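Local coordinates for protein diaminobutyrate-pyruvate transaminase and L-2,4-diaminobutyrate decarboxylase (Vibrio parahaemolyticus, PDB 2QMA) that probably uses pyridoxal phosphate to decarboxylate L-2,4-diaminobutyrate, this chain being the C-terminal decarboxylase domain of a longer protein that also carries an aminotransferase part, at residues D237-I249 against A273-H287. Numbering follows the deposited sequence.
Sequences DGTMDITKLDEVI and AIDDLDFIADMAVKH
Leu245 and Met283 meet between two helices lying on the same face of the mixed seven-stranded sheet in this pyridoxal-dependent decarboxylase domain, a worked example of side-by-side helix packing: the sheet-facing side is mainly apolar, while charged residues gather toward solvent at one end, with His287 as their buried polar partner. The axes of 245-249 and 277-287 run 30° from parallel, 11.3 Å apart. On the tight side, Leu245 CD2 slides past the Met283 chain to lie 3.6 Å from Met283 CG, while Leu245 and Ile280 both also touch Ile262 of strand 258-265 beneath. Met240, like Met283 a selenomethionine, reaches Ile280 tip to tip, CE against CD1. Ile249 sends CG2, anti to its backbone N, over the centre of the His287 ring in a CH-pi contact. Where the chains enter the helices, buried Asp275 OD1 accepts Met240 N at 2.7 Å from above the carboxylate plane and also accepts from a water that donates to Gly238 O as well, so the two loops are stitched together. The looser side begins at Ile242, whose CD1 sits off-centre over the Phe279 ring, a partly exposed pair, near the exposed N-cap Asp276. Farther along, exposed Lys286, fully extended, brings NZ to Asp246 OD1 in a 2.9 Å salt bridge from the syn side. From the other face of that carboxylate comes His287, whose ND1 is hydrogen-bonded to Lys253 NZ: NE2 donates to the same Asp246 OD1 at 2.9 Å, with the oxygen 11° out of the imidazole plane.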
ATOM      1  N   ASP A 237      15.695  23.581  18.428  1.00 23.73           N
ATOM      2  CA  ASP A 237      16.178  22.263  18.001  1.00 23.03           C
ATOM      3  C   ASP A 237      15.103  21.366  17.328  1.00 22.03           C
ATOM      4  O   ASP A 237      15.405  20.236  16.923  1.00 21.53           O
ATOM      5  CB  ASP A 237      16.900  21.524  19.149  1.00 24.57           C
ATOM      6  CG  ASP A 237      15.931  20.886  20.154  1.00 24.95           C
ATOM      7  OD1 ASP A 237      14.700  21.070  20.023  1.00 26.74           O
ATOM      8  OD2 ASP A 237      16.427  20.195  21.076  1.00 25.38           O
ATOM      9  N   GLY A 238      13.886  21.882  17.174  1.00 20.76           N
ATOM     10  CA  GLY A 238      12.804  21.140  16.526  1.00 19.91           C
ATOM     11  C   GLY A 238      11.851  20.356  17.438  1.00 19.83           C
ATOM     12  O   GLY A 238      10.787  19.924  16.994  1.00 19.71           O
ATOM     13  N   THR A 239      12.238  20.149  18.704  1.00 18.84           N
ATOM     14  CA  THR A 239      11.385  19.437  19.676  1.00 17.52           C
ATOM     15  C   THR A 239      10.168  20.301  20.107  1.00 16.77           C
ATOM     16  O   THR A 239      10.210  21.535  20.078  1.00 15.37           O
ATOM     17  CB  THR A 239      12.201  19.021  20.928  1.00 16.87           C
ATOM     18  OG1 THR A 239      12.705  20.181  21.588  1.00 18.60           O
ATOM     19  CG2 THR A 239      13.419  18.142  20.539  1.00 18.43           C
HETATM   20  N   MSE A 240       9.085  19.657  20.535  1.00 15.07           N
HETATM   21  CA  MSE A 240       7.908  20.376  21.043  1.00 14.04           C
HETATM   22  C   MSE A 240       8.317  21.183  22.295  1.00 14.17           C
HETATM   23  O   MSE A 240       9.009  20.644  23.189  1.00 12.41           O
HETATM   24  CB  MSE A 240       6.812  19.369  21.450  1.00 14.11           C
HETATM   25  CG  MSE A 240       5.488  20.060  21.745  1.00 11.44           C
HETATM   26 SE   MSE A 240       4.210  18.821  22.491  0.70 18.93          SE
HETATM   27  CE  MSE A 240       3.676  17.874  20.920  1.00 16.88           C
ATOM     28  N   ASP A 241       7.912  22.466  22.367  1.00 14.88           N
ATOM     29  CA  ASP A 241       8.138  23.244  23.614  1.00 15.05           C
ATOM     30  C   ASP A 241       7.176  22.827  24.737  1.00 15.47           C
ATOM     31  O   ASP A 241       6.022  23.301  24.779  1.00 16.21           O
ATOM     32  CB  ASP A 241       8.068  24.785  23.388  1.00 15.66           C
ATOM     33  CG  ASP A 241       8.573  25.584  24.610  1.00 16.29           C
ATOM     34  OD1 ASP A 241       8.728  25.009  25.712  1.00 15.07           O
ATOM     35  OD2 ASP A 241       8.823  26.794  24.460  1.00 20.06           O
ATOM     36  N   ILE A 242       7.631  22.002  25.692  1.00 14.89           N
ATOM     37  CA  ILE A 242       6.707  21.516  26.759  1.00 15.92           C
ATOM     38  C   ILE A 242       6.435  22.560  27.862  1.00 15.65           C
ATOM     39  O   ILE A 242       5.569  22.349  28.692  1.00 15.51           O
ATOM     40  CB  ILE A 242       7.163  20.143  27.384  1.00 15.89           C
ATOM     41  CG1 ILE A 242       8.402  20.332  28.306  1.00 16.83           C
ATOM     42  CG2 ILE A 242       7.425  19.144  26.250  1.00 15.75           C
ATOM     43  CD1 ILE A 242       8.798  19.108  29.215  1.00 16.70           C
ATOM     44  N   THR A 243       7.146  23.694  27.802  1.00 17.62           N
ATOM     45  CA  THR A 243       6.987  24.838  28.716  1.00 19.82           C
ATOM     46  C   THR A 243       5.557  25.298  28.890  1.00 19.85           C
ATOM     47  O   THR A 243       5.127  25.530  29.992  1.00 21.19           O
ATOM     48  CB  THR A 243       7.834  26.090  28.265  1.00 19.53           C
ATOM     49  OG1 THR A 243       9.201  25.704  28.119  1.00 23.70           O
ATOM     50  CG2 THR A 243       7.785  27.138  29.315  1.00 22.56           C
ATOM     51  N   LYS A 244       4.817  25.455  27.809  1.00 21.37           N
ATOM     52  CA  LYS A 244       3.418  25.905  27.968  1.00 22.36           C
ATOM     53  C   LYS A 244       2.366  24.860  27.568  1.00 21.30           C
ATOM     54  O   LYS A 244       1.216  25.204  27.314  1.00 21.98           O
ATOM     55  CB  LYS A 244       3.206  27.235  27.210  1.00 24.16           C
ATOM     56  CG  LYS A 244       4.250  28.308  27.538  1.00 25.99           C
ATOM     57  CD  LYS A 244       4.312  28.626  29.050  1.00 31.32           C
ATOM     58  CE  LYS A 244       5.168  29.854  29.352  1.00 31.48           C
ATOM     59  NZ  LYS A 244       5.090  30.194  30.802  1.00 37.13           N
ATOM     60  N   LEU A 245       2.752  23.588  27.527  1.00 18.93           N
ATOM     61  CA  LEU A 245       1.921  22.598  26.934  1.00 16.26           C
ATOM     62  C   LEU A 245       0.753  22.415  27.884  1.00 16.63           C
ATOM     63  O   LEU A 245      -0.401  22.429  27.450  1.00 16.14           O
ATOM     64  CB  LEU A 245       2.697  21.294  26.691  1.00 17.02           C
ATOM     65  CG  LEU A 245       1.891  20.013  26.380  1.00 15.85           C
ATOM     66  CD1 LEU A 245       0.964  20.213  25.126  1.00 14.41           C
ATOM     67  CD2 LEU A 245       2.803  18.787  26.209  1.00 15.51           C
ATOM     68  N   ASP A 246       1.044  22.285  29.184  1.00 15.64           N
ATOM     69  CA  ASP A 246      -0.040  22.126  30.162  1.00 16.19           C
ATOM     70  C   ASP A 246      -1.028  23.286  30.099  1.00 16.77           C
ATOM     71  O   ASP A 246      -2.210  23.044  30.092  1.00 16.03           O
ATOM     72  CB  ASP A 246       0.482  21.913  31.569  1.00 15.34           C
ATOM     73  CG  ASP A 246      -0.624  21.583  32.548  1.00 17.82           C
ATOM     74  OD1 ASP A 246      -1.168  20.463  32.511  1.00 14.23           O
ATOM     75  OD2 ASP A 246      -0.955  22.458  33.352  1.00 16.62           O
ATOM     76  N   GLU A 247      -0.538  24.537  30.041  1.00 18.18           N
ATOM     77  CA  GLU A 247      -1.430  25.706  30.020  1.00 20.02           C
ATOM     78  C   GLU A 247      -2.259  25.827  28.707  1.00 19.25           C
ATOM     79  O   GLU A 247      -3.419  26.235  28.756  1.00 18.74           O
ATOM     80  CB  GLU A 247      -0.697  27.031  30.384  1.00 20.56           C
ATOM     81  CG  GLU A 247       0.252  27.565  29.333  1.00 24.13           C
ATOM     82  CD  GLU A 247       0.635  29.078  29.507  1.00 26.15           C
ATOM     83  OE1 GLU A 247       0.224  29.763  30.497  1.00 32.63           O
ATOM     84  OE2 GLU A 247       1.364  29.579  28.629  1.00 33.32           O
ATOM     85  N   VAL A 248      -1.667  25.467  27.561  1.00 18.79           N
ATOM     86  CA  VAL A 248      -2.372  25.434  26.266  1.00 18.41           C
ATOM     87  C   VAL A 248      -3.558  24.446  26.336  1.00 17.36           C
ATOM     88  O   VAL A 248      -4.669  24.762  25.908  1.00 16.84           O
ATOM     89  CB  VAL A 248      -1.402  25.106  25.081  1.00 18.55           C
ATOM     90  CG1 VAL A 248      -2.155  24.579  23.861  1.00 21.46           C
ATOM     91  CG2 VAL A 248      -0.596  26.371  24.667  1.00 20.80           C
ATOM     92  N   ILE A 249      -3.314  23.258  26.881  1.00 15.00           N
ATOM     93  CA  ILE A 249      -4.360  22.277  27.023  1.00 14.15           C
ATOM     94  C   ILE A 249      -5.413  22.778  28.031  1.00 14.77           C
ATOM     95  O   ILE A 249      -6.613  22.718  27.756  1.00 13.55           O
ATOM     96  CB  ILE A 249      -3.780  20.935  27.468  1.00 12.71           C
ATOM     97  CG1 ILE A 249      -2.899  20.389  26.365  1.00 10.43           C
ATOM     98  CG2 ILE A 249      -4.937  19.939  27.792  1.00 14.69           C
ATOM     99  CD1 ILE A 249      -1.982  19.273  26.777  1.00 14.06           C
ATOM    100  N   ALA A 273      14.600  15.836  15.448  1.00 15.13           N
ATOM    101  CA  ALA A 273      14.315  16.040  16.869  1.00 14.41           C
ATOM    102  C   ALA A 273      13.316  14.976  17.392  1.00 13.32           C
ATOM    103  O   ALA A 273      12.408  14.540  16.657  1.00 12.58           O
ATOM    104  CB  ALA A 273      13.727  17.456  17.065  1.00 15.49           C
ATOM    105  N   ILE A 274      13.511  14.594  18.651  1.00 12.24           N
ATOM    106  CA  ILE A 274      12.657  13.632  19.351  1.00 13.14           C
ATOM    107  C   ILE A 274      11.985  14.354  20.525  1.00 11.75           C
ATOM    108  O   ILE A 274      12.653  14.785  21.481  1.00 11.31           O
ATOM    109  CB  ILE A 274      13.429  12.331  19.765  1.00 12.14           C
ATOM    110  CG1 ILE A 274      14.115  11.715  18.535  1.00 14.85           C
ATOM    111  CG2 ILE A 274      12.424  11.319  20.424  1.00 12.86           C
ATOM    112  CD1 ILE A 274      14.921  10.383  18.825  1.00 13.99           C
ATOM    113  N   ASP A 275      10.669  14.550  20.410  1.00 11.13           N
ATOM    114  CA  ASP A 275       9.883  15.159  21.479  1.00 12.65           C
ATOM    115  C   ASP A 275      10.122  14.410  22.804  1.00 12.45           C
ATOM    116  O   ASP A 275      10.581  13.250  22.823  1.00 12.61           O
ATOM    117  CB  ASP A 275       8.377  15.165  21.142  1.00 12.60           C
ATOM    118  CG  ASP A 275       8.031  16.086  19.967  1.00 15.24           C
ATOM    119  OD1 ASP A 275       8.749  17.084  19.692  1.00 15.97           O
ATOM    120  OD2 ASP A 275       7.038  15.791  19.294  1.00 15.65           O
ATOM    121  N   ASP A 276       9.886  15.110  23.906  1.00 11.35           N
ATOM    122  CA  ASP A 276       9.884  14.511  25.205  1.00 11.93           C
ATOM    123  C   ASP A 276       8.606  13.638  25.384  1.00 12.36           C
ATOM    124  O   ASP A 276       7.552  14.088  25.908  1.00 12.83           O
ATOM    125  CB  ASP A 276       9.948  15.618  26.283  1.00 12.17           C
ATOM    126  CG  ASP A 276      10.081  15.046  27.684  1.00 14.99           C
ATOM    127  OD1 ASP A 276       9.838  13.830  27.863  1.00 12.97           O
ATOM    128  OD2 ASP A 276      10.374  15.842  28.617  1.00 17.97           O
ATOM    129  N   LEU A 277       8.714  12.401  24.903  1.00 13.81           N
ATOM    130  CA  LEU A 277       7.602  11.477  24.831  1.00 11.56           C
ATOM    131  C   LEU A 277       7.086  11.128  26.230  1.00 12.43           C
ATOM    132  O   LEU A 277       5.912  10.925  26.420  1.00 11.42           O
ATOM    133  CB  LEU A 277       8.053  10.208  24.104  1.00 13.05           C
ATOM    134  CG  LEU A 277       8.443  10.285  22.629  1.00 12.19           C
ATOM    135  CD1 LEU A 277       8.610   8.812  22.016  1.00 11.81           C
ATOM    136  CD2 LEU A 277       7.451  11.181  21.838  1.00  9.38           C
ATOM    137  N   ASP A 278       7.980  11.043  27.209  1.00 12.14           N
ATOM    138  CA  ASP A 278       7.546  10.753  28.578  1.00 12.79           C
ATOM    139  C   ASP A 278       6.674  11.849  29.178  1.00 11.39           C
ATOM    140  O   ASP A 278       5.675  11.587  29.810  1.00  8.97           O
ATOM    141  CB  ASP A 278       8.770  10.488  29.461  1.00 15.01           C
ATOM    142  CG  ASP A 278       8.438   9.595  30.619  1.00 19.21           C
ATOM    143  OD1 ASP A 278       7.876   8.508  30.410  1.00 21.06           O
ATOM    144  OD2 ASP A 278       8.756   9.970  31.739  1.00 21.71           O
ATOM    145  N   PHE A 279       7.057  13.097  28.983  1.00  9.81           N
ATOM    146  CA  PHE A 279       6.191  14.207  29.461  1.00 10.07           C
ATOM    147  C   PHE A 279       4.863  14.301  28.701  1.00  9.19           C
ATOM    148  O   PHE A 279       3.812  14.583  29.299  1.00  9.00           O
ATOM    149  CB  PHE A 279       6.912  15.555  29.363  1.00 10.77           C
ATOM    150  CG  PHE A 279       6.143  16.670  29.966  1.00 11.88           C
ATOM    151  CD1 PHE A 279       6.190  16.894  31.335  1.00 13.16           C
ATOM    152  CD2 PHE A 279       5.344  17.494  29.174  1.00 10.56           C
ATOM    153  CE1 PHE A 279       5.455  17.956  31.912  1.00 14.13           C
ATOM    154  CE2 PHE A 279       4.631  18.529  29.721  1.00 13.13           C
ATOM    155  CZ  PHE A 279       4.690  18.775  31.113  1.00 14.19           C
ATOM    156  N   ILE A 280       4.909  14.036  27.402  1.00  8.08           N
ATOM    157  CA  ILE A 280       3.688  14.033  26.595  1.00  8.91           C
ATOM    158  C   ILE A 280       2.775  12.923  27.160  1.00  8.62           C
ATOM    159  O   ILE A 280       1.565  13.116  27.317  1.00  8.96           O
ATOM    160  CB  ILE A 280       4.012  13.841  25.142  1.00  7.95           C
ATOM    161  CG1 ILE A 280       4.711  15.117  24.634  1.00 11.04           C
ATOM    162  CG2 ILE A 280       2.722  13.606  24.303  1.00  7.26           C
ATOM    163  CD1 ILE A 280       5.248  15.027  23.202  1.00 14.08           C
ATOM    164  N   ALA A 281       3.371  11.789  27.518  1.00  8.66           N
ATOM    165  CA  ALA A 281       2.601  10.663  28.059  1.00 11.27           C
ATOM    166  C   ALA A 281       1.978  11.072  29.382  1.00 10.32           C
ATOM    167  O   ALA A 281       0.836  10.674  29.713  1.00 12.43           O
ATOM    168  CB  ALA A 281       3.479   9.359  28.191  1.00 11.66           C
ATOM    169  N   ASP A 282       2.704  11.875  30.163  1.00 10.43           N
ATOM    170  CA  ASP A 282       2.157  12.343  31.445  1.00 10.45           C
ATOM    171  C   ASP A 282       1.049  13.330  31.229  1.00 10.09           C
ATOM    172  O   ASP A 282       0.128  13.362  32.022  1.00 10.51           O
ATOM    173  CB  ASP A 282       3.243  12.972  32.321  1.00 10.47           C
ATOM    174  CG  ASP A 282       4.258  11.940  32.829  1.00 13.14           C
ATOM    175  OD1 ASP A 282       3.893  10.748  33.003  1.00 13.14           O
ATOM    176  OD2 ASP A 282       5.401  12.334  33.064  1.00 17.17           O
HETATM  177  N   MSE A 283       1.171  14.167  30.192  1.00 10.50           N
HETATM  178  CA  MSE A 283       0.066  15.055  29.776  1.00  9.71           C
HETATM  179  C   MSE A 283      -1.218  14.261  29.409  1.00  9.11           C
HETATM  180  O   MSE A 283      -2.357  14.621  29.789  1.00  8.17           O
HETATM  181  CB  MSE A 283       0.529  15.958  28.616  1.00 10.52           C
HETATM  182  CG  MSE A 283       1.421  17.109  29.104  1.00 11.30           C
HETATM  183 SE   MSE A 283       0.617  18.362  30.373  0.70 14.11          SE
HETATM  184  CE  MSE A 283       1.227  17.700  32.081  1.00 11.43           C
ATOM    185  N   ALA A 284      -1.019  13.180  28.672  1.00  9.19           N
ATOM    186  CA  ALA A 284      -2.099  12.311  28.251  1.00  9.29           C
ATOM    187  C   ALA A 284      -2.757  11.639  29.475  1.00 10.68           C
ATOM    188  O   ALA A 284      -3.985  11.532  29.522  1.00 10.26           O
ATOM    189  CB  ALA A 284      -1.581  11.234  27.210  1.00  8.18           C
ATOM    190  N   VAL A 285      -1.973  11.241  30.493  1.00 11.48           N
ATOM    191  CA  VAL A 285      -2.601  10.717  31.747  1.00 12.03           C
ATOM    192  C   VAL A 285      -3.406  11.843  32.435  1.00 10.53           C
ATOM    193  O   VAL A 285      -4.561  11.679  32.743  1.00  9.35           O
ATOM    194  CB  VAL A 285      -1.523  10.102  32.750  1.00 12.38           C
ATOM    195  CG1 VAL A 285      -2.121   9.811  34.137  1.00 13.77           C
ATOM    196  CG2 VAL A 285      -0.895   8.828  32.168  1.00 14.25           C
ATOM    197  N   LYS A 286      -2.794  13.022  32.617  1.00 11.87           N
ATOM    198  CA  LYS A 286      -3.449  14.126  33.345  1.00 12.11           C
ATOM    199  C   LYS A 286      -4.741  14.571  32.669  1.00 11.62           C
ATOM    200  O   LYS A 286      -5.756  14.750  33.343  1.00 10.72           O
ATOM    201  CB  LYS A 286      -2.528  15.343  33.468  1.00 12.41           C
ATOM    202  CG  LYS A 286      -3.175  16.459  34.321  1.00 14.12           C
ATOM    203  CD  LYS A 286      -2.351  17.696  34.370  1.00 13.18           C
ATOM    204  CE  LYS A 286      -2.953  18.723  35.379  1.00 10.97           C
ATOM    205  NZ  LYS A 286      -2.250  20.040  35.176  1.00 14.28           N
ATOM    206  N   HIS A 287      -4.675  14.737  31.353  1.00 11.33           N
ATOM    207  CA  HIS A 287      -5.761  15.295  30.518  1.00 11.60           C
ATOM    208  C   HIS A 287      -6.633  14.248  29.841  1.00 12.60           C
ATOM    209  O   HIS A 287      -7.558  14.594  29.156  1.00 12.65           O
ATOM    210  CB  HIS A 287      -5.197  16.345  29.557  1.00 11.84           C
ATOM    211  CG  HIS A 287      -4.559  17.505  30.277  1.00 13.28           C
ATOM    212  ND1 HIS A 287      -5.297  18.407  31.012  1.00 12.87           N
ATOM    213  CD2 HIS A 287      -3.268  17.896  30.388  1.00 15.30           C
ATOM    214  CE1 HIS A 287      -4.490  19.327  31.518  1.00 14.48           C
ATOM    215  NE2 HIS A 287      -3.254  19.039  31.156  1.00 13.48           N
TER
HETATM  216  O   HOH W   1       8.469  18.278  17.304  1.00 23.70           O
HETATM  217  O   HOH W   2       9.707  17.936  23.632  1.00 21.72           O